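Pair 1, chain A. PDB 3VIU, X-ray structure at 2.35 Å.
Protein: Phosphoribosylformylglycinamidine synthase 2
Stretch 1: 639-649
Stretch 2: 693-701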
# COMPACT_ATOMS: atom_id res chain seq x y z
N VAL A 639 29.51 -11.13 -1.15
CA VAL A 639 30.61 -10.45 -1.81
C VAL A 639 30.80 -9.10 -1.09
O VAL A 639 29.86 -8.30 -1.01
CB VAL A 639 30.28 -10.22 -3.30
CG1 VAL A 639 31.29 -9.27 -3.94
CG2 VAL A 639 30.26 -11.55 -4.03
N GLY A 640 32.00 -8.87 -0.57
CA GLY A 640 32.28 -7.64 0.16
C GLY A 640 32.63 -6.43 -0.69
O GLY A 640 32.47 -6.46 -1.91
N ALA A 641 33.12 -5.37 -0.04
CA ALA A 641 33.51 -4.16 -0.76
C ALA A 641 34.61 -3.41 -0.03
O ALA A 641 34.78 -3.55 1.18
CB ALA A 641 32.31 -3.24 -0.97
N THR A 642 35.37 -2.62 -0.79
CA THR A 642 36.47 -1.81 -0.26
C THR A 642 36.31 -0.41 -0.83
O THR A 642 36.32 -0.22 -2.04
CB THR A 642 37.85 -2.38 -0.67
OG1 THR A 642 37.99 -3.72 -0.18
CG2 THR A 642 38.96 -1.52 -0.09
N VAL A 643 36.16 0.57 0.04
CA VAL A 643 35.94 1.94 -0.42
C VAL A 643 36.58 2.99 0.48
O VAL A 643 37.14 2.69 1.52
CB VAL A 643 34.43 2.24 -0.48
CG1 VAL A 643 33.71 1.23 -1.36
CG2 VAL A 643 33.85 2.22 0.93
N GLU A 644 36.47 4.24 0.04
CA GLU A 644 36.98 5.36 0.81
C GLU A 644 35.89 6.42 0.98
O GLU A 644 35.27 6.84 0.01
CB GLU A 644 38.16 6.03 0.11
CG GLU A 644 38.52 7.36 0.78
CD GLU A 644 39.27 8.30 -0.12
OE1 GLU A 644 38.77 8.58 -1.23
OE2 GLU A 644 40.36 8.77 0.28
N VAL A 645 35.67 6.85 2.21
CA VAL A 645 34.69 7.89 2.45
C VAL A 645 35.52 9.08 2.93
O VAL A 645 36.22 8.99 3.93
CB VAL A 645 33.66 7.47 3.52
CG1 VAL A 645 34.34 7.22 4.85
CG2 VAL A 645 32.60 8.53 3.67
N ARG A 646 35.44 10.18 2.18
CA ARG A 646 36.23 11.37 2.49
C ARG A 646 35.85 12.16 3.73
O ARG A 646 36.65 12.94 4.24
CB ARG A 646 36.25 12.29 1.29
CG ARG A 646 37.07 11.72 0.18
CD ARG A 646 37.19 12.65 -0.99
NE ARG A 646 37.99 12.03 -2.04
CZ ARG A 646 38.06 12.49 -3.28
NH1 ARG A 646 37.37 13.57 -3.63
NH2 ARG A 646 38.79 11.84 -4.17
N GLU A 647 34.63 11.98 4.21
CA GLU A 647 34.22 12.71 5.39
C GLU A 647 33.98 11.73 6.52
O GLU A 647 33.33 10.71 6.33
CB GLU A 647 32.94 13.48 5.12
CG GLU A 647 33.05 14.45 3.98
CD GLU A 647 31.70 14.98 3.56
OE1 GLU A 647 30.91 14.19 2.99
OE2 GLU A 647 31.42 16.17 3.81
N GLU A 648 34.54 12.03 7.68
CA GLU A 648 34.31 11.17 8.83
C GLU A 648 33.20 11.87 9.59
O GLU A 648 32.81 12.99 9.25
CB GLU A 648 35.58 11.05 9.67
CG GLU A 648 36.07 9.62 9.82
CD GLU A 648 35.31 8.83 10.88
OE1 GLU A 648 34.07 8.90 10.89
OE2 GLU A 648 35.97 8.13 11.69
N GLY A 649 32.70 11.22 10.63
CA GLY A 649 31.62 11.81 11.39
C GLY A 649 30.36 11.04 11.08
O GLY A 649 30.19 10.51 9.99
N LYS A 693 35.72 -10.85 1.65
CA LYS A 693 34.78 -11.23 2.68
C LYS A 693 34.77 -10.22 3.81
O LYS A 693 34.66 -10.57 4.99
CB LYS A 693 35.11 -12.62 3.23
CG LYS A 693 34.73 -13.76 2.28
CD LYS A 693 35.95 -14.32 1.55
CE LYS A 693 35.57 -15.50 0.65
NZ LYS A 693 36.76 -16.23 0.11
N SER A 694 34.89 -8.95 3.44
CA SER A 694 34.85 -7.86 4.41
C SER A 694 34.30 -6.59 3.79
O SER A 694 34.26 -6.44 2.57
CB SER A 694 36.26 -7.55 4.94
OG SER A 694 36.70 -8.55 5.84
N LEU A 695 33.85 -5.70 4.65
CA LEU A 695 33.40 -4.39 4.22
C LEU A 695 34.54 -3.55 4.80
O LEU A 695 34.77 -3.59 6.02
CB LEU A 695 32.08 -3.99 4.86
CG LEU A 695 31.73 -2.52 4.64
CD1 LEU A 695 31.63 -2.26 3.14
CD2 LEU A 695 30.42 -2.16 5.33
N THR A 696 35.27 -2.85 3.95
CA THR A 696 36.40 -2.04 4.38
C THR A 696 36.21 -0.58 3.95
O THR A 696 35.98 -0.30 2.77
CB THR A 696 37.71 -2.59 3.79
OG1 THR A 696 37.87 -3.95 4.20
CG2 THR A 696 38.91 -1.78 4.25
N VAL A 697 36.30 0.33 4.91
CA VAL A 697 36.09 1.74 4.62
C VAL A 697 37.23 2.64 5.07
O VAL A 697 37.50 2.78 6.26
CB VAL A 697 34.79 2.26 5.30
CG1 VAL A 697 34.54 3.71 4.89
CG2 VAL A 697 33.59 1.37 4.92
N LEU A 698 37.90 3.27 4.10
CA LEU A 698 38.99 4.17 4.43
C LEU A 698 38.39 5.55 4.69
O LEU A 698 37.58 6.05 3.90
CB LEU A 698 40.01 4.24 3.28
CG LEU A 698 41.16 5.24 3.46
CD1 LEU A 698 41.99 4.89 4.68
CD2 LEU A 698 42.03 5.24 2.23
N THR A 699 38.78 6.14 5.81
CA THR A 699 38.32 7.48 6.19
C THR A 699 39.60 8.28 6.43
O THR A 699 40.68 7.71 6.57
CB THR A 699 37.52 7.49 7.52
OG1 THR A 699 38.38 7.08 8.59
CG2 THR A 699 36.33 6.56 7.44
N PRO A 700 39.49 9.61 6.49
CA PRO A 700 40.69 10.43 6.73
C PRO A 700 41.36 10.07 8.06
O PRO A 700 42.52 10.42 8.30
CB PRO A 700 40.15 11.85 6.73
CG PRO A 700 38.93 11.77 5.85
CD PRO A 700 38.31 10.46 6.28
N GLY A 701 40.63 9.37 8.93
CA GLY A 701 41.18 9.00 10.22
C GLY A 701 41.56 7.54 10.40
O GLY A 701 41.78 7.09 11.52

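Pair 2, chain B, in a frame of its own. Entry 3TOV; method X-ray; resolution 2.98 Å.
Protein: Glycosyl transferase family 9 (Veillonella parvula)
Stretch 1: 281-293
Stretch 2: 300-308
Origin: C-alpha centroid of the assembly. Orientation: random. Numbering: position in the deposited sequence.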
# COMPACT_ATOMS: atom_id res chain seq x y z
N VAL B 281 -7.45 7.48 5.90
CA VAL B 281 -7.78 8.57 5.01
C VAL B 281 -8.77 8.14 3.93
O VAL B 281 -8.49 7.22 3.17
CB VAL B 281 -6.52 9.16 4.34
CG1 VAL B 281 -6.75 10.60 3.96
CG2 VAL B 281 -5.36 9.07 5.28
N PRO B 282 -9.92 8.83 3.84
CA PRO B 282 -10.92 8.61 2.79
C PRO B 282 -10.31 8.81 1.41
O PRO B 282 -9.61 9.78 1.18
CB PRO B 282 -11.96 9.70 3.05
CG PRO B 282 -11.75 10.12 4.46
CD PRO B 282 -10.28 9.94 4.73
N ILE B 283 -10.62 7.91 0.49
CA ILE B 283 -9.92 7.85 -0.78
C ILE B 283 -10.82 8.14 -1.96
O ILE B 283 -11.89 7.56 -2.09
CB ILE B 283 -9.34 6.45 -1.00
CG1 ILE B 283 -8.36 6.07 0.13
CG2 ILE B 283 -8.70 6.36 -2.37
CD1 ILE B 283 -7.15 6.99 0.24
N VAL B 284 -10.40 9.05 -2.84
CA VAL B 284 -10.98 9.11 -4.17
C VAL B 284 -9.91 8.53 -5.07
O VAL B 284 -8.80 9.07 -5.16
CB VAL B 284 -11.35 10.54 -4.61
CG1 VAL B 284 -11.80 10.53 -6.05
CG2 VAL B 284 -12.45 11.14 -3.73
N ALA B 285 -10.21 7.42 -5.73
CA ALA B 285 -9.19 6.70 -6.47
C ALA B 285 -9.52 6.62 -7.95
O ALA B 285 -10.61 6.22 -8.34
CB ALA B 285 -9.02 5.31 -5.88
N LEU B 286 -8.56 6.98 -8.79
CA LEU B 286 -8.80 7.03 -10.22
C LEU B 286 -8.27 5.80 -10.94
O LEU B 286 -7.09 5.75 -11.28
CB LEU B 286 -8.19 8.28 -10.84
CG LEU B 286 -9.00 9.57 -10.68
CD1 LEU B 286 -9.01 10.06 -9.25
CD2 LEU B 286 -8.42 10.62 -11.58
N TYR B 287 -9.14 4.82 -11.16
CA TYR B 287 -8.84 3.69 -12.02
C TYR B 287 -9.40 4.00 -13.38
O TYR B 287 -10.50 4.55 -13.50
CB TYR B 287 -9.53 2.45 -11.48
CG TYR B 287 -8.87 1.89 -10.25
CD1 TYR B 287 -8.22 0.67 -10.29
CD2 TYR B 287 -8.87 2.59 -9.05
CE1 TYR B 287 -7.60 0.15 -9.18
CE2 TYR B 287 -8.25 2.08 -7.92
CZ TYR B 287 -7.62 0.86 -8.00
OH TYR B 287 -6.99 0.32 -6.90
N GLY B 288 -8.68 3.68 -14.44
CA GLY B 288 -9.22 4.00 -15.75
C GLY B 288 -10.21 2.93 -16.16
O GLY B 288 -11.28 2.77 -15.56
N PRO B 289 -9.83 2.17 -17.20
CA PRO B 289 -10.38 0.88 -17.61
C PRO B 289 -9.69 -0.23 -16.83
O PRO B 289 -9.53 -1.34 -17.33
CB PRO B 289 -9.92 0.79 -19.06
CG PRO B 289 -8.59 1.45 -19.04
CD PRO B 289 -8.77 2.62 -18.10
N SER B 290 -9.25 0.07 -15.61
CA SER B 290 -8.51 -0.89 -14.82
C SER B 290 -9.35 -1.37 -13.64
O SER B 290 -10.05 -0.59 -12.99
CB SER B 290 -7.20 -0.26 -14.35
OG SER B 290 -7.34 1.15 -14.27
N ASN B 291 -9.30 -2.67 -13.38
CA ASN B 291 -10.24 -3.27 -12.44
C ASN B 291 -9.78 -3.30 -10.98
O ASN B 291 -8.83 -4.00 -10.63
CB ASN B 291 -10.61 -4.66 -12.94
CG ASN B 291 -11.40 -5.44 -11.94
OD1 ASN B 291 -12.07 -4.89 -11.06
ND2 ASN B 291 -11.33 -6.76 -12.05
N PRO B 292 -10.47 -2.55 -10.12
CA PRO B 292 -10.02 -2.34 -8.74
C PRO B 292 -10.16 -3.57 -7.88
O PRO B 292 -9.68 -3.57 -6.74
CB PRO B 292 -10.95 -1.23 -8.22
CG PRO B 292 -12.08 -1.21 -9.14
CD PRO B 292 -11.58 -1.66 -10.48
N PHE B 293 -10.80 -4.61 -8.39
CA PHE B 293 -11.13 -5.72 -7.53
C PHE B 293 -9.94 -6.21 -6.74
O PHE B 293 -10.02 -6.32 -5.52
CB PHE B 293 -11.73 -6.89 -8.29
CG PHE B 293 -12.08 -8.02 -7.38
CD1 PHE B 293 -13.01 -7.83 -6.36
CD2 PHE B 293 -11.47 -9.26 -7.50
CE1 PHE B 293 -13.33 -8.86 -5.49
CE2 PHE B 293 -11.80 -10.30 -6.65
CZ PHE B 293 -12.73 -10.10 -5.64
N ALA B 300 -11.80 -0.08 2.94
CA ALA B 300 -11.60 1.36 3.03
C ALA B 300 -12.87 2.18 2.77
O ALA B 300 -13.78 1.74 2.06
CB ALA B 300 -10.50 1.80 2.07
N HIS B 301 -12.92 3.37 3.35
CA HIS B 301 -13.95 4.32 3.00
C HIS B 301 -13.47 5.06 1.74
O HIS B 301 -12.83 6.10 1.83
CB HIS B 301 -14.23 5.30 4.14
CG HIS B 301 -15.38 6.23 3.86
ND1 HIS B 301 -15.49 7.48 4.44
CD2 HIS B 301 -16.46 6.10 3.06
CE1 HIS B 301 -16.59 8.07 4.02
NE2 HIS B 301 -17.20 7.25 3.18
N ALA B 302 -13.79 4.51 0.58
CA ALA B 302 -13.33 5.10 -0.67
C ALA B 302 -14.42 5.17 -1.75
O ALA B 302 -15.58 4.84 -1.52
CB ALA B 302 -12.10 4.34 -1.20
N ILE B 303 -14.03 5.62 -2.93
CA ILE B 303 -14.89 5.68 -4.09
C ILE B 303 -13.94 5.57 -5.26
O ILE B 303 -13.06 6.41 -5.45
CB ILE B 303 -15.60 7.05 -4.23
CG1 ILE B 303 -16.63 7.28 -3.14
CG2 ILE B 303 -16.30 7.17 -5.57
CD1 ILE B 303 -17.23 8.66 -3.26
N VAL B 304 -14.12 4.53 -6.05
CA VAL B 304 -13.27 4.26 -7.18
C VAL B 304 -13.97 4.73 -8.45
O VAL B 304 -15.09 4.30 -8.75
CB VAL B 304 -12.97 2.77 -7.22
CG1 VAL B 304 -12.20 2.37 -8.47
CG2 VAL B 304 -12.25 2.41 -5.95
N LEU B 305 -13.33 5.62 -9.19
CA LEU B 305 -13.92 6.14 -10.42
C LEU B 305 -13.35 5.36 -11.58
O LEU B 305 -12.17 5.49 -11.87
CB LEU B 305 -13.61 7.63 -10.59
CG LEU B 305 -13.95 8.52 -9.38
CD1 LEU B 305 -13.44 9.94 -9.53
CD2 LEU B 305 -15.45 8.50 -9.10
N GLU B 306 -14.18 4.54 -12.22
CA GLU B 306 -13.75 3.85 -13.43
C GLU B 306 -14.57 4.22 -14.66
O GLU B 306 -15.56 4.95 -14.58
CB GLU B 306 -13.71 2.34 -13.21
CG GLU B 306 -14.62 1.84 -12.10
CD GLU B 306 -14.42 0.36 -11.79
OE1 GLU B 306 -13.70 -0.34 -12.56
OE2 GLU B 306 -15.01 -0.10 -10.79
N THR B 307 -14.13 3.74 -15.81
CA THR B 307 -14.75 4.06 -17.09
C THR B 307 -16.30 3.96 -17.17
O THR B 307 -16.94 4.92 -17.60
CB THR B 307 -14.09 3.24 -18.23
OG1 THR B 307 -12.74 3.68 -18.40
CG2 THR B 307 -14.86 3.44 -19.54
N MSE B 308 -16.88 2.83 -16.77
CA MSE B 308 -18.35 2.70 -16.75
C MSE B 308 -19.03 3.88 -16.06
O MSE B 308 -19.95 4.49 -16.62
CB MSE B 308 -18.82 1.42 -16.05
CG MSE B 308 -19.26 0.26 -16.95
SE MSE B 308 -20.32 0.68 -18.55
CE MSE B 308 -21.26 2.21 -17.84

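Two neighbouring parallel strands offer a simple test of how far one backbone plan can accept different side chains. In pair 1, strand 641-644 runs beside strand 694-699 with 10° between their directions; in pair 2, strand 283-286 runs beside strand 302-305 at 16°. Fourteen central residues superpose with an RMSD of 0.7 Å. Ala A641, Thr A642, Val A643 and Glu A644 fall on Ile B283, Val B284, Ala B285 and Leu B286, while Leu A695 to Leu A698 fall on Ala B302 to Leu B305.

The backbone ladder is the common element. Each bonded residue of the first strand reaches two residues of its neighbour, as parallel pairing requires. Val A643 N donates to Thr A696 O at 2.9 Å, and Leu A698 N returns a bond to Val A643 O at 2.8 Å. Its counterpart Ala B285 does the same: Ala B285 N lies 3.0 Å from Ile B303 O, and Leu B305 N lies 2.9 Å from Ala B285 O. The ladders differ in strength at the next rung. Val A645 N bonds Leu A698 O at 2.7 Å with good geometry, whereas the matching bond from Tyr B287 N to Leu B305 O, at 3.2 Å, is weak.

On the face that carries Ala A641 and Val A643 in pair 1, and Ile B283 and Ala B285 in pair 2, the bulk is divided differently between the strands. Pair 1 sets small Ala A641 beside Leu A695, whose CD1 comes within 4.3 Å of Ala A641 CB. Pair 2 reverses the sizes: Ile B283 stands beside Ala B302, and their CB atoms are 3.5 Å apart. One step along, Val A643 CG2 meets Val A697 CG2 at 4.1 Å; in pair 2 the second strand again has a valine, and Val B304 CG2 lies 4.3 Å from Ala B285 CB.

The other face differs in chemistry. Thr A642 and Thr A696 correspond to Val B284 and Ile B303, and Glu A644 to Leu B286. On this face of pair 2, Leu B305, with chi1 m where matching Leu A698 has t, brings its CD1 to 3.9 Å from Val B284 CG1 and 4.4 Å from Leu B286 CD1.

Beyond the first strand, Val A645 and Tyr B287 both pack on the valine at the matching position of the second strand: Val A645 CG1 is 3.5 Å from Val A697 CG1, and Tyr B287 CD2 is 3.4 Å from Val B304 CG1. Next, Pro A700 and Thr B307 occupy one position. The proline can offer no N-H, and its CG lies 3.0 Å from Arg A646 O; Thr B307 N instead hydrogen-bonds Gly B288 O at 3.0 Å.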